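Local coordinates for protein oxalate--CoA ligase (Arabidopsis thaliana, PDB 5IE2) that binds adenosine-5'-triphosphate and is an AMP-binding enzyme of the ANL superfamily, with a large AMP-binding region and a smaller C-terminal domain, at residues V76-A81 and L157-D162; I453-I458 and K482-V487. All coordinates share one frame; numbering follows the deposited sequence.

Contact 1 (V76-A81 and L157-D162)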
loop_
_atom_site.group_PDB
_atom_site.type_symbol
_atom_site.label_atom_id
_atom_site.label_comp_id
_atom_site.label_asym_id
_atom_site.label_seq_id
_atom_site.Cartn_x
_atom_site.Cartn_y
_atom_site.Cartn_z
ATOM N N VAL A 76 1.378 -16.219 12.459
ATOM C CA VAL A 76 2.850 -16.155 12.365
ATOM C C VAL A 76 3.328 -15.086 13.346
ATOM O O VAL A 76 4.279 -15.329 14.162
ATOM C CB VAL A 76 3.337 -15.863 10.922
ATOM C CG1 VAL A 76 4.835 -15.413 10.922
ATOM C CG2 VAL A 76 3.128 -17.146 10.041
ATOM N N ILE A 77 2.733 -13.896 13.248
ATOM C CA ILE A 77 3.268 -12.850 14.151
ATOM C C ILE A 77 3.024 -13.123 15.625
ATOM O O ILE A 77 3.870 -12.858 16.512
ATOM C CB ILE A 77 2.648 -11.543 13.714
ATOM C CG1 ILE A 77 3.254 -11.203 12.357
ATOM C CG2 ILE A 77 2.822 -10.486 14.676
ATOM C CD1 ILE A 77 2.565 -10.062 11.726
ATOM N N ARG A 78 1.870 -13.708 15.908
ATOM C CA ARG A 78 1.539 -14.119 17.288
ATOM C C ARG A 78 2.541 -15.108 17.853
ATOM O O ARG A 78 2.883 -15.046 19.053
ATOM C CB ARG A 78 0.106 -14.743 17.290
ATOM C CG ARG A 78 -0.317 -15.289 18.685
ATOM C CD ARG A 78 -0.413 -14.144 19.754
ATOM N NE ARG A 78 -0.941 -14.766 20.977
ATOM C CZ ARG A 78 -0.305 -14.845 22.145
ATOM N NH1 ARG A 78 0.877 -14.275 22.323
ATOM N NH2 ARG A 78 -0.882 -15.499 23.148
ATOM N N ALA A 79 3.060 -16.004 16.995
ATOM C CA ALA A 79 4.043 -17.002 17.424
ATOM C C ALA A 79 5.468 -16.407 17.552
ATOM O O ALA A 79 6.443 -17.146 17.700
ATOM C CB ALA A 79 4.039 -18.186 16.449
ATOM N N ARG A 80 5.557 -15.079 17.491
ATOM C CA ARG A 80 6.808 -14.294 17.579
ATOM C C ARG A 80 7.710 -14.495 16.379
ATOM O O ARG A 80 8.911 -14.253 16.451
ATOM C CB ARG A 80 7.627 -14.630 18.890
ATOM C CG ARG A 80 6.824 -14.367 20.192
ATOM C CD ARG A 80 7.766 -14.493 21.432
ATOM N NE ARG A 80 8.839 -13.485 21.387
ATOM C CZ ARG A 80 10.000 -13.580 22.029
ATOM N NH1 ARG A 80 10.262 -14.665 22.758
ATOM N NH2 ARG A 80 10.918 -12.612 21.912
ATOM N N ALA A 81 7.126 -14.907 15.263
ATOM C CA ALA A 81 7.869 -15.066 14.037
ATOM C C ALA A 81 7.598 -13.882 13.139
ATOM O O ALA A 81 6.732 -13.053 13.433
ATOM C CB ALA A 81 7.467 -16.404 13.344
ATOM N N LEU A 157 3.125 -17.477 25.174
ATOM C CA LEU A 157 3.893 -16.557 24.347
ATOM C C LEU A 157 3.695 -15.102 24.699
ATOM O O LEU A 157 2.553 -14.633 24.774
ATOM C CB LEU A 157 3.492 -16.741 22.888
ATOM C CG LEU A 157 3.941 -18.060 22.291
ATOM C CD1 LEU A 157 3.513 -18.101 20.866
ATOM C CD2 LEU A 157 5.434 -18.195 22.431
ATOM N N VAL A 158 4.796 -14.376 24.842
ATOM C CA VAL A 158 4.723 -12.936 25.049
ATOM C C VAL A 158 5.244 -12.221 23.792
ATOM O O VAL A 158 6.353 -12.525 23.324
ATOM C CB VAL A 158 5.575 -12.507 26.269
ATOM C CG1 VAL A 158 5.590 -11.007 26.415
ATOM C CG2 VAL A 158 5.001 -13.144 27.535
ATOM N N ASN A 159 4.453 -11.323 23.229
ATOM C CA ASN A 159 4.946 -10.577 22.071
ATOM C C ASN A 159 5.662 -9.306 22.507
ATOM O O ASN A 159 5.080 -8.479 23.190
ATOM C CB ASN A 159 3.790 -10.255 21.116
ATOM C CG ASN A 159 3.044 -11.525 20.691
ATOM O OD1 ASN A 159 1.902 -11.775 21.123
ATOM N ND2 ASN A 159 3.685 -12.321 19.820
ATOM N N HIS A 160 6.901 -9.152 22.067
ATOM C CA HIS A 160 7.737 -8.009 22.406
ATOM C C HIS A 160 7.630 -6.952 21.325
ATOM O O HIS A 160 7.655 -7.276 20.166
ATOM C CB HIS A 160 9.199 -8.415 22.522
ATOM C CG HIS A 160 9.440 -9.486 23.528
ATOM N ND1 HIS A 160 10.621 -9.585 24.209
ATOM C CD2 HIS A 160 8.674 -10.521 23.946
ATOM C CE1 HIS A 160 10.579 -10.634 25.015
ATOM N NE2 HIS A 160 9.420 -11.232 24.857
ATOM N N PRO A 161 7.576 -5.670 21.706
ATOM C CA PRO A 161 7.518 -4.598 20.701
ATOM C C PRO A 161 8.714 -4.701 19.742
ATOM O O PRO A 161 8.542 -4.413 18.576
ATOM C CB PRO A 161 7.603 -3.312 21.535
ATOM C CG PRO A 161 7.021 -3.690 22.842
ATOM C CD PRO A 161 7.458 -5.155 23.078
ATOM N N ASP A 162 9.879 -5.171 20.191
ATOM C CA ASP A 162 10.991 -5.178 19.242
ATOM C C ASP A 162 11.104 -6.483 18.473
ATOM O O ASP A 162 12.045 -6.651 17.705
ATOM C CB ASP A 162 12.312 -4.860 19.946
ATOM C CG ASP A 162 12.854 -6.015 20.770
ATOM O OD1 ASP A 162 14.107 -6.242 20.770
ATOM O OD2 ASP A 162 12.053 -6.687 21.454
#
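Helix 67-78 stops here in a Schellman motif, with Ala-81 N bonded to Val-76 O, Arg-80 N to Ile-77 O and Arg-80 at positive phi (68°), and the extended loop 157-162 passes across that end, Arg-80 and Asn-159 CA lying 6.1 Å apart. Asn-159 reads both the main chain and a side chain of the helix end. Its ND2 gives a straight bond to Arg-78 O (2.9 Å, 163°), arriving from above the carbonyl plane, while its OD1 takes a more bent one from Arg-78 NH1. The Arg-78 chain leaves with CG anti to the backbone N, bends at chi2, and brings NH1 to Leu-157 O as well, at 3.0 Å and in the guanidinium plane; NE is paired with Glu-41 of helix 33-50. Leu-157 turns CD1 onto the CA of Ala-79, 3.7 Å away. Further along, the Arg-80 guanidinium lies flat on the His-160 ring, planes 7° apart, NH2 over the ring centre, and Asp-163 holds its NE in a salt bridge. One NH1 thus grips two oxygens, and a carbonyl from the helix's last turn gains a side-chain donor; the stacked cation, partly balanced by Asp-163, may disfavour protonation of His-160.

Contact 2 (I453-I458 and K482-V487)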
loop_
_atom_site.group_PDB
_atom_site.type_symbol
_atom_site.label_atom_id
_atom_site.label_comp_id
_atom_site.label_asym_id
_atom_site.label_seq_id
_atom_site.Cartn_x
_atom_site.Cartn_y
_atom_site.Cartn_z
ATOM N N ILE A 453 11.587 16.328 -21.094
ATOM C CA ILE A 453 10.374 15.648 -20.694
ATOM C C ILE A 453 9.622 15.107 -21.924
ATOM O O ILE A 453 9.473 15.815 -22.927
ATOM C CB ILE A 453 9.445 16.580 -19.887
ATOM C CG1 ILE A 453 8.113 15.890 -19.610
ATOM C CG2 ILE A 453 9.270 17.946 -20.619
ATOM C CD1 ILE A 453 7.310 16.589 -18.527
ATOM N N ASN A 454 9.183 13.852 -21.801
ATOM C CA ASN A 454 8.262 13.197 -22.722
ATOM C C ASN A 454 7.062 12.671 -21.940
ATOM O O ASN A 454 7.057 12.699 -20.715
ATOM C CB ASN A 454 8.941 12.040 -23.446
ATOM C CG ASN A 454 9.871 12.479 -24.558
ATOM O OD1 ASN A 454 10.208 13.653 -24.716
ATOM N ND2 ASN A 454 10.290 11.516 -25.342
ATOM N N CYS A 455 6.046 12.171 -22.628
ATOM C CA CYS A 455 4.952 11.537 -21.928
ATOM C C CYS A 455 4.301 10.447 -22.808
ATOM O O CYS A 455 4.573 10.390 -23.998
ATOM C CB CYS A 455 3.913 12.578 -21.516
ATOM S SG CYS A 455 2.908 13.233 -22.883
ATOM N N ALA A 456 3.464 9.608 -22.204
ATOM C CA ALA A 456 2.630 8.640 -22.926
ATOM C C ALA A 456 1.201 8.759 -22.444
ATOM O O ALA A 456 0.949 8.954 -21.223
ATOM C CB ALA A 456 3.162 7.217 -22.714
ATOM N N VAL A 457 0.255 8.672 -23.368
ATOM C CA VAL A 457 -1.140 8.730 -22.986
ATOM C C VAL A 457 -1.919 7.566 -23.608
ATOM O O VAL A 457 -1.589 7.077 -24.701
ATOM C CB VAL A 457 -1.827 10.076 -23.413
ATOM C CG1 VAL A 457 -1.157 11.256 -22.780
ATOM C CG2 VAL A 457 -1.775 10.238 -24.879
ATOM N N ILE A 458 -2.939 7.137 -22.881
ATOM C CA ILE A 458 -3.991 6.269 -23.373
ATOM C C ILE A 458 -5.242 7.081 -23.620
ATOM O O ILE A 458 -5.801 7.698 -22.670
ATOM C CB ILE A 458 -4.307 5.157 -22.353
ATOM C CG1 ILE A 458 -3.070 4.314 -22.093
ATOM C CG2 ILE A 458 -5.474 4.303 -22.831
ATOM C CD1 ILE A 458 -3.291 3.284 -20.999
ATOM N N LYS A 482 7.973 23.140 -19.513
ATOM C CA LYS A 482 7.466 21.925 -18.902
ATOM C C LYS A 482 6.705 21.011 -19.873
ATOM O O LYS A 482 6.357 19.875 -19.545
ATOM C CB LYS A 482 6.519 22.251 -17.730
ATOM C CG LYS A 482 7.137 23.127 -16.650
ATOM C CD LYS A 482 6.095 23.364 -15.525
ATOM C CE LYS A 482 6.674 24.279 -14.462
ATOM N NZ LYS A 482 5.578 24.524 -13.505
ATOM N N VAL A 483 6.451 21.523 -21.070
ATOM C CA VAL A 483 5.604 20.808 -22.034
ATOM C C VAL A 483 6.328 19.588 -22.639
ATOM O O VAL A 483 7.411 19.767 -23.172
ATOM C CB VAL A 483 5.192 21.761 -23.168
ATOM C CG1 VAL A 483 4.236 21.050 -24.168
ATOM C CG2 VAL A 483 4.511 22.959 -22.575
ATOM N N PRO A 484 5.726 18.383 -22.573
ATOM C CA PRO A 484 6.366 17.192 -23.164
ATOM C C PRO A 484 6.733 17.447 -24.650
ATOM O O PRO A 484 5.921 17.932 -25.444
ATOM C CB PRO A 484 5.303 16.096 -23.030
ATOM C CG PRO A 484 4.437 16.539 -21.833
ATOM C CD PRO A 484 4.445 18.068 -21.905
ATOM N N LYS A 485 7.972 17.164 -24.994
ATOM C CA LYS A 485 8.437 17.409 -26.359
ATOM C C LYS A 485 7.937 16.294 -27.294
ATOM O O LYS A 485 7.755 16.512 -28.506
ATOM C CB LYS A 485 9.970 17.496 -26.397
ATOM C CG LYS A 485 10.540 18.150 -27.673
ATOM C CD LYS A 485 10.081 19.604 -27.751
ATOM C CE LYS A 485 10.275 20.231 -29.126
ATOM N NZ LYS A 485 9.327 21.377 -29.313
ATOM N N ARG A 486 7.701 15.116 -26.719
ATOM C CA ARG A 486 7.123 14.007 -27.451
ATOM C C ARG A 486 5.988 13.381 -26.650
ATOM O O ARG A 486 6.072 13.284 -25.402
ATOM C CB ARG A 486 8.209 12.976 -27.763
ATOM C CG ARG A 486 9.149 13.442 -28.890
ATOM C CD ARG A 486 10.240 12.422 -29.158
ATOM N NE ARG A 486 9.856 11.515 -30.244
ATOM C CZ ARG A 486 10.436 10.340 -30.486
ATOM N NH1 ARG A 486 11.425 9.902 -29.702
ATOM N NH2 ARG A 486 10.007 9.592 -31.502
ATOM N N VAL A 487 4.925 13.000 -27.368
ATOM C CA VAL A 487 3.744 12.325 -26.805
ATOM C C VAL A 487 3.568 10.961 -27.476
ATOM O O VAL A 487 3.307 10.905 -28.680
ATOM C CB VAL A 487 2.450 13.156 -27.026
ATOM C CG1 VAL A 487 1.172 12.398 -26.533
ATOM C CG2 VAL A 487 2.579 14.559 -26.425
#
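Ile-453, Cys-455 and Val-487 give up the most surface. Ile-453 sets its CG1 anti to the backbone N (chi1 174°), which carries CD1 to Lys-482 O at 3.6 Å, while CG2 sits against the carbonyls of Lys-482 and Val-483. Its own carbonyl oxygen accepts a straight, in-plane bond from Lys-485 N (2.9 Å, 168°) and also meets the CA-H of Pro-484. Two residues on, Cys-455 N donates to Arg-486 O at 3.0 Å, nearly along the C=O axis. This bond belongs to the parallel pairing of Cys-455 with Val-487, which makes strand 487-489 an outer strand of the three-stranded mixed sheet in the C-terminal domain; strand 436-446 flanks 450-459 on the other edge. Between strands 450-459 and 487-489 the chain runs through helix 467-477, making a beta-alpha-beta crossover. Cys-455 and Val-487 point to the same face. SG, in the crowded position between N and C (chi1 73°), rests on Pro-484 CB at 3.7 Å and on Val-487 CG2 at 3.8 Å. Val-487 and Val-457 cross obliquely, CG1 of the former 4.0 Å from CG2 of the latter. Two helices cover this face: Val-487 meets Ile-470 of helix 467-477, and Cys-455 meets Leu-430 of helix 423-430.

In the fold
From the N terminus, helix 67-78 ends at the first half of contact 1. The chain then builds strands 82-85, 104-110, 127-132 and 141-142 of a mixed sheet, with two helices, before the loop ahead of strand 164-169 comes back to that helix end, closing a loop of 75 intervening residues. Nothing nests or crosses: the chain traverses the rest of the AMP-binding region and helix 423-430 and strand 436-446 of the C-terminal domain before contact 2 opens. That one closes over 23 residues, about half of them helix 467-477, and ties an edge strand to strand 450-459. The two lie on opposite sides of the chain's centre, about 50 Å apart between centres, one in each family region.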